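Local coordinates for glycolipid-binding domain-containing protein (Pseudomonas aeruginosa, PDB 2H1T), which is of unproven function but belongs to the putative glycolipid-binding family and may take part in glycolipid metabolism, at the interface of chains A and B. Coordinates in Å, arbitrary orientation; residue numbers count along the deposited sequence, not the author numbering. Chains: chain A/B, Hypothetical protein.

Contact 1: the interface of chains A and B. Residues chain A 20-21, 188; chain B 9-11, 44-45, 70.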
# COMPACT_ATOMS: atom_id res chain seq x y z
N SER A 20 5.25 -6.48 4.08
CA SER A 20 3.89 -6.81 3.79
C SER A 20 2.98 -6.73 5.01
O SER A 20 3.37 -6.89 6.15
CB SER A 20 3.81 -8.22 3.22
OG SER A 20 4.51 -9.14 4.01
N TRP A 21 1.71 -6.48 4.72
CA TRP A 21 0.68 -6.58 5.71
C TRP A 21 -0.49 -7.20 4.96
O TRP A 21 -0.90 -6.70 3.87
CB TRP A 21 0.31 -5.21 6.26
CG TRP A 21 -1.04 -5.19 6.87
CD1 TRP A 21 -1.34 -5.32 8.19
CD2 TRP A 21 -2.28 -5.14 6.17
NE1 TRP A 21 -2.70 -5.32 8.36
CE2 TRP A 21 -3.30 -5.18 7.14
CE3 TRP A 21 -2.64 -5.08 4.80
CZ2 TRP A 21 -4.67 -5.15 6.79
CZ3 TRP A 21 -3.98 -5.07 4.44
CH2 TRP A 21 -4.98 -5.08 5.43
N LEU A 188 -0.37 -11.52 13.53
CA LEU A 188 -0.71 -10.46 14.46
C LEU A 188 -2.01 -10.75 15.19
O LEU A 188 -2.70 -11.76 14.97
CB LEU A 188 -0.77 -9.10 13.76
CG LEU A 188 0.56 -8.53 13.27
CD1 LEU A 188 0.34 -7.10 12.79
CD2 LEU A 188 1.68 -8.59 14.33
OXT LEU A 188 -2.34 -9.98 16.10
N THR B 9 -4.42 -11.95 10.36
CA THR B 9 -3.56 -10.85 9.90
C THR B 9 -2.13 -11.26 10.11
O THR B 9 -1.77 -11.75 11.18
CB THR B 9 -3.83 -9.50 10.67
OG1 THR B 9 -5.18 -9.09 10.46
CG2 THR B 9 -2.96 -8.40 10.18
N TRP B 10 -1.32 -11.10 9.07
CA TRP B 10 0.12 -11.35 9.13
C TRP B 10 0.89 -10.10 8.74
O TRP B 10 0.57 -9.41 7.76
CB TRP B 10 0.58 -12.49 8.20
CG TRP B 10 -0.02 -13.88 8.51
CD1 TRP B 10 0.49 -14.80 9.33
CD2 TRP B 10 -1.16 -14.49 7.87
NE1 TRP B 10 -0.25 -15.94 9.30
CE2 TRP B 10 -1.29 -15.78 8.42
CE3 TRP B 10 -2.13 -14.04 6.93
CZ2 TRP B 10 -2.34 -16.68 8.04
CZ3 TRP B 10 -3.15 -14.94 6.53
CH2 TRP B 10 -3.24 -16.25 7.12
N ALA B 11 1.91 -9.81 9.54
CA ALA B 11 2.94 -8.81 9.22
C ALA B 11 4.19 -9.51 8.69
O ALA B 11 4.61 -10.50 9.23
CB ALA B 11 3.26 -8.03 10.44
N LEU B 44 5.40 -1.02 8.12
CA LEU B 44 4.21 -1.61 7.48
C LEU B 44 3.47 -0.60 6.60
O LEU B 44 3.43 0.59 6.93
CB LEU B 44 3.28 -2.18 8.56
CG LEU B 44 3.94 -3.30 9.38
CD1 LEU B 44 3.00 -3.93 10.36
CD2 LEU B 44 4.49 -4.40 8.50
N PRO B 45 2.80 -1.07 5.53
CA PRO B 45 2.15 -0.14 4.61
C PRO B 45 0.81 0.45 5.10
O PRO B 45 0.10 -0.09 5.94
CB PRO B 45 1.97 -0.97 3.35
CG PRO B 45 1.96 -2.38 3.79
CD PRO B 45 2.52 -2.48 5.16
N GLU B 70 -2.30 -1.17 9.68
CA GLU B 70 -2.39 -2.29 10.57
C GLU B 70 -3.06 -1.89 11.89
O GLU B 70 -3.71 -2.72 12.50
CB GLU B 70 -1.01 -2.94 10.77
CG GLU B 70 -1.02 -4.22 11.69
CD GLU B 70 -1.04 -3.88 13.17
OE1 GLU B 70 -0.64 -2.76 13.54
OE2 GLU B 70 -1.47 -4.73 13.98
O HOH W 1 2.43 -10.08 5.49
O HOH W 2 -4.50 -12.69 13.15
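A:Leu188 N donates to B:Thr9 O over 2.7 Å, nearly straight at the hydrogen but tilted 29° from the carbonyl plane, while A:Trp21 and B:Ala11 form an antiparallel bridge, so strand 6-12 of chain B lies between two backbone segments of chain A. Water 2 adds to the first of these junctions, joining the C-terminal carboxylate oxygen O of A:Leu188 to the amide N of B:Thr9. Water 1 does the same for the second, linking the hydroxyl OG of A:Ser20 to B:Trp10 O. The indole of A:Trp21 packs on B:Glu70: with CG anti to the backbone N (chi1 159°), its five-membered ring reaches the aliphatic part of the glutamate, CD1 lying 3.5 Å from CB. The ring and the carboxylate planes are turned 70° apart, and the contact is made through methylenes. Next to it, B:Thr9 turns its methyl CG2 to the indole, 3.6 Å from NE1. Nearer the backbone, A:Trp21 CB packs against B:Pro45 CD at 3.7 Å. The A:Leu188 branch CD1 meets B:Glu70 CG at 3.4 Å and also touches B:Ala11 CB, so the bent glutamate chain borders both A:Trp21 and the C-terminal leucine. The patch anchors the C-terminus of one chain on the N-terminal strand of the other and continues sheet pairing across the dimer of the crystal, whose biological role the structure alone does not show.

Contact 2: the interface of chains A and B. Residues chain A 18, 20, 38, 40, 106-107; chain B 14, 16, 18.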
# COMPACT_ATOMS: atom_id res chain seq x y z
N SER A 18 10.41 -1.35 4.40
CA SER A 18 9.04 -1.77 4.61
C SER A 18 8.78 -3.22 4.20
O SER A 18 9.69 -3.89 3.70
CB SER A 18 8.07 -0.78 3.99
OG SER A 18 7.83 -1.06 2.62
N SER A 20 5.25 -6.48 4.08
CA SER A 20 3.89 -6.81 3.79
C SER A 20 2.98 -6.73 5.01
O SER A 20 3.37 -6.89 6.15
CB SER A 20 3.81 -8.22 3.22
OG SER A 20 4.51 -9.14 4.01
N PRO A 38 5.59 -3.75 -0.63
CA PRO A 38 6.44 -3.03 -1.56
C PRO A 38 6.92 -3.93 -2.68
O PRO A 38 7.21 -5.11 -2.42
CB PRO A 38 7.61 -2.62 -0.68
CG PRO A 38 7.72 -3.74 0.33
CD PRO A 38 6.33 -4.20 0.56
N GLU A 40 9.74 -5.08 -4.69
CA GLU A 40 11.10 -5.23 -4.22
C GLU A 40 12.15 -4.76 -5.25
O GLU A 40 13.33 -4.67 -4.93
CB GLU A 40 11.35 -6.69 -3.80
CG GLU A 40 10.42 -7.18 -2.64
CD GLU A 40 10.17 -8.70 -2.64
OE1 GLU A 40 11.17 -9.44 -2.46
OE2 GLU A 40 8.98 -9.15 -2.80
N TRP A 106 3.44 -15.56 -3.13
CA TRP A 106 4.40 -14.69 -2.40
C TRP A 106 3.87 -13.27 -2.55
O TRP A 106 3.47 -12.86 -3.64
CB TRP A 106 5.83 -14.75 -3.00
CG TRP A 106 6.71 -13.65 -2.49
CD1 TRP A 106 6.97 -12.41 -3.08
CD2 TRP A 106 7.41 -13.62 -1.23
NE1 TRP A 106 7.77 -11.64 -2.24
CE2 TRP A 106 8.06 -12.37 -1.11
CE3 TRP A 106 7.52 -14.53 -0.17
CZ2 TRP A 106 8.82 -12.02 -0.00
CZ3 TRP A 106 8.29 -14.18 0.94
CH2 TRP A 106 8.93 -12.94 1.01
N PRO A 107 3.90 -12.48 -1.48
CA PRO A 107 4.31 -12.81 -0.11
C PRO A 107 3.14 -13.14 0.80
O PRO A 107 2.52 -12.23 1.38
CB PRO A 107 4.98 -11.51 0.33
CG PRO A 107 4.28 -10.45 -0.38
CD PRO A 107 3.72 -11.01 -1.64
N TRP B 14 10.56 -9.62 6.76
CA TRP B 14 11.48 -9.19 5.74
C TRP B 14 11.32 -7.69 5.51
O TRP B 14 10.27 -7.12 5.85
CB TRP B 14 11.23 -9.99 4.44
CG TRP B 14 9.81 -9.82 3.85
CD1 TRP B 14 8.69 -10.47 4.23
CD2 TRP B 14 9.41 -8.94 2.76
NE1 TRP B 14 7.61 -10.06 3.48
CE2 TRP B 14 8.02 -9.13 2.56
CE3 TRP B 14 10.08 -8.01 1.95
CZ2 TRP B 14 7.30 -8.45 1.58
CZ3 TRP B 14 9.35 -7.35 0.96
CH2 TRP B 14 7.97 -7.56 0.80
N SER B 16 12.36 -4.35 2.73
CA SER B 16 12.86 -3.88 1.46
C SER B 16 12.57 -2.37 1.45
O SER B 16 11.54 -1.95 1.99
CB SER B 16 12.11 -4.62 0.35
OG SER B 16 12.66 -4.40 -0.91
N SER B 18 11.29 1.22 0.53
CA SER B 18 10.11 1.61 -0.21
C SER B 18 9.73 3.07 0.00
O SER B 18 10.32 3.77 0.79
CB SER B 18 8.94 0.64 0.06
OG SER B 18 8.26 0.88 1.30
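A chi1 of 60° sets CG of B:Trp14 between its backbone N and carbonyl carbon, and the indole thereby enters a pocket of chain A formed by A:Pro38, A:Glu40, A:Trp106, A:Pro107 and A:Ser20. On one face of the indole lies the edge of A:Trp106, whose CZ2 sits over the ring centre, 3.9 Å from CE2 of B:Trp14. The far rim of the six-membered ring meets A:Pro38, with CH2 3.7 Å from the proline CD, and the methylene CG of A:Glu40, 3.8 Å from CZ3. A:Pro107, which follows a cis peptide bond, brings CB to 4.0 Å from B:Trp14 CZ2 and also covers a face of A:Trp106. At the pyrrole edge, NE1 makes a weak, bent hydrogen bond to A:Ser20 OG. Within chain A, A:Trp106 NE1 donates in its ring plane to the syn lone pair of the A:Glu40 carboxylate oxygen OE2 (2.8 Å, 168° at H), which fixes the two walls relative to each other. Beyond the pocket the backbones pair: A:Ser18 N donates to B:Ser16 O at 2.7 Å, and B:Ser16 N returns a bond to A:Ser18 O at 2.9 Å. A:Pro38 CB packs on B:Ser18 CB. The site joins the short strands 16-18 of both chains in an antiparallel bridge, beside the ends of strands 30-38 and 102-106 of chain A.

Contact 3: the interface of chains A and B. Residues chain A 45, 68-70; chain B 19-21, 36-37.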
# COMPACT_ATOMS: atom_id res chain seq x y z
N PRO A 45 4.77 0.90 -3.74
CA PRO A 45 3.78 -0.03 -3.16
C PRO A 45 2.80 -0.65 -4.14
O PRO A 45 2.50 -0.08 -5.16
CB PRO A 45 3.01 0.85 -2.16
CG PRO A 45 3.17 2.26 -2.67
CD PRO A 45 4.51 2.30 -3.39
N GLU A 68 -3.14 -3.83 -7.93
CA GLU A 68 -2.95 -2.46 -8.35
C GLU A 68 -1.58 -1.93 -7.91
O GLU A 68 -1.18 -2.05 -6.75
CB GLU A 68 -4.05 -1.56 -7.81
CG GLU A 68 -5.44 -2.14 -7.86
CD GLU A 68 -6.53 -1.08 -7.60
OE1 GLU A 68 -6.21 0.04 -7.11
OE2 GLU A 68 -7.70 -1.40 -7.92
N SER A 69 -0.88 -1.35 -8.88
CA SER A 69 0.45 -0.83 -8.69
C SER A 69 0.63 0.36 -9.61
O SER A 69 -0.27 0.72 -10.36
CB SER A 69 1.49 -1.91 -9.04
OG SER A 69 1.51 -2.17 -10.45
N GLU A 70 1.81 0.96 -9.52
CA GLU A 70 2.15 2.06 -10.40
C GLU A 70 2.02 1.65 -11.86
O GLU A 70 1.65 2.49 -12.67
CB GLU A 70 3.54 2.62 -10.10
CG GLU A 70 3.89 3.90 -10.87
CD GLU A 70 4.46 3.62 -12.27
OE1 GLU A 70 4.98 2.52 -12.50
OE2 GLU A 70 4.38 4.51 -13.14
N SER B 19 8.73 3.50 -0.74
CA SER B 19 8.30 4.87 -0.75
C SER B 19 6.83 5.00 -1.05
O SER B 19 6.06 4.02 -0.99
CB SER B 19 9.15 5.65 -1.75
OG SER B 19 9.08 7.03 -1.42
N SER B 20 6.44 6.23 -1.32
CA SER B 20 5.08 6.59 -1.62
C SER B 20 4.73 6.47 -3.10
O SER B 20 5.58 6.66 -3.98
CB SER B 20 4.82 8.02 -1.14
OG SER B 20 5.71 8.96 -1.75
N TRP B 21 3.46 6.18 -3.35
CA TRP B 21 2.89 6.29 -4.68
C TRP B 21 1.54 6.96 -4.51
O TRP B 21 0.78 6.53 -3.70
CB TRP B 21 2.77 4.92 -5.33
CG TRP B 21 1.83 4.86 -6.50
CD1 TRP B 21 1.77 5.71 -7.56
CD2 TRP B 21 0.81 3.90 -6.69
NE1 TRP B 21 0.74 5.34 -8.42
CE2 TRP B 21 0.14 4.23 -7.91
CE3 TRP B 21 0.43 2.73 -5.99
CZ2 TRP B 21 -0.92 3.45 -8.42
CZ3 TRP B 21 -0.64 1.97 -6.48
CH2 TRP B 21 -1.31 2.34 -7.68
N ARG B 36 -0.47 5.54 -1.27
CA ARG B 36 0.03 4.36 -0.58
C ARG B 36 1.48 4.60 -0.19
O ARG B 36 2.29 5.09 -0.99
CB ARG B 36 -0.04 3.18 -1.53
CG ARG B 36 -1.48 2.87 -1.93
CD ARG B 36 -1.62 2.03 -3.17
NE ARG B 36 -2.86 1.28 -3.07
CZ ARG B 36 -3.76 1.05 -4.04
NH1 ARG B 36 -3.65 1.49 -5.28
NH2 ARG B 36 -4.84 0.36 -3.70
N ALA B 37 1.84 4.24 1.03
CA ALA B 37 3.19 4.52 1.54
C ALA B 37 3.50 3.66 2.75
O ALA B 37 2.58 3.11 3.35
CB ALA B 37 3.33 6.02 1.92
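The carboxylate oxygen OE1 of A:Glu68 receives NH1 of B:Arg36 in a weak hydrogen bond and salt bridge of 3.5 Å, with 160° at the hydrogen. OE1 lies in the guanidinium plane, at its edge, and the two flat groups stand almost perpendicular, 89° apart. NH2 of B:Arg36 is also near this oxygen, so the guanidinium faces it with both terminal nitrogens, although the lengths point to a loose electrostatic link. The arginine arrives as a chain extended from CG to NE, and its CB rests against A:Pro45 CG, 3.5 Å away. That proline packs over two neighbouring strands of chain B: its CD lies 3.7 Å from B:Trp21 CB and also meets the backbone oxygen of B:Ser19, while CG touches the carbonyl oxygen of B:Arg36. A chi1 of 162° carries the B:Trp21 indole away from its own backbone N and under the backbone of A:Ser69 and A:Glu70. The carbonyl carbon C of A:Ser69 is 3.8 Å from the centroid of the six-membered ring, displaced toward its rim, and A:Ser69 CA is 3.7 Å from CZ3. A:Glu70 covers the same face with its amide N and sets CA 3.9 Å from CE2. The patch lies where the start of strand 45-54 and the end of strand 60-69 of chain A meet strands 21-26 and 30-38 of chain B.

Measured between the centres of their C-alpha atoms, contacts 1 and 2 are about 11 Å apart, contacts 2 and 3 about 12 Å, and contacts 1 and 3 about 16 Å, so they are neighbouring patches of the same interface. Contacts 1 and 2 share A:Ser20. Contacts 1 and 3 use the same residues, Trp21, Pro45 and Glu70, with the chains exchanged, as two-fold symmetry requires; the indole's chi2 nevertheless differs, 97° in chain A and 48° in chain B. Contact 2 lies near the axis, where the strands 16-18 pair. Together they suggest an intertwined dimer, whose presence in solution the structure alone does not show.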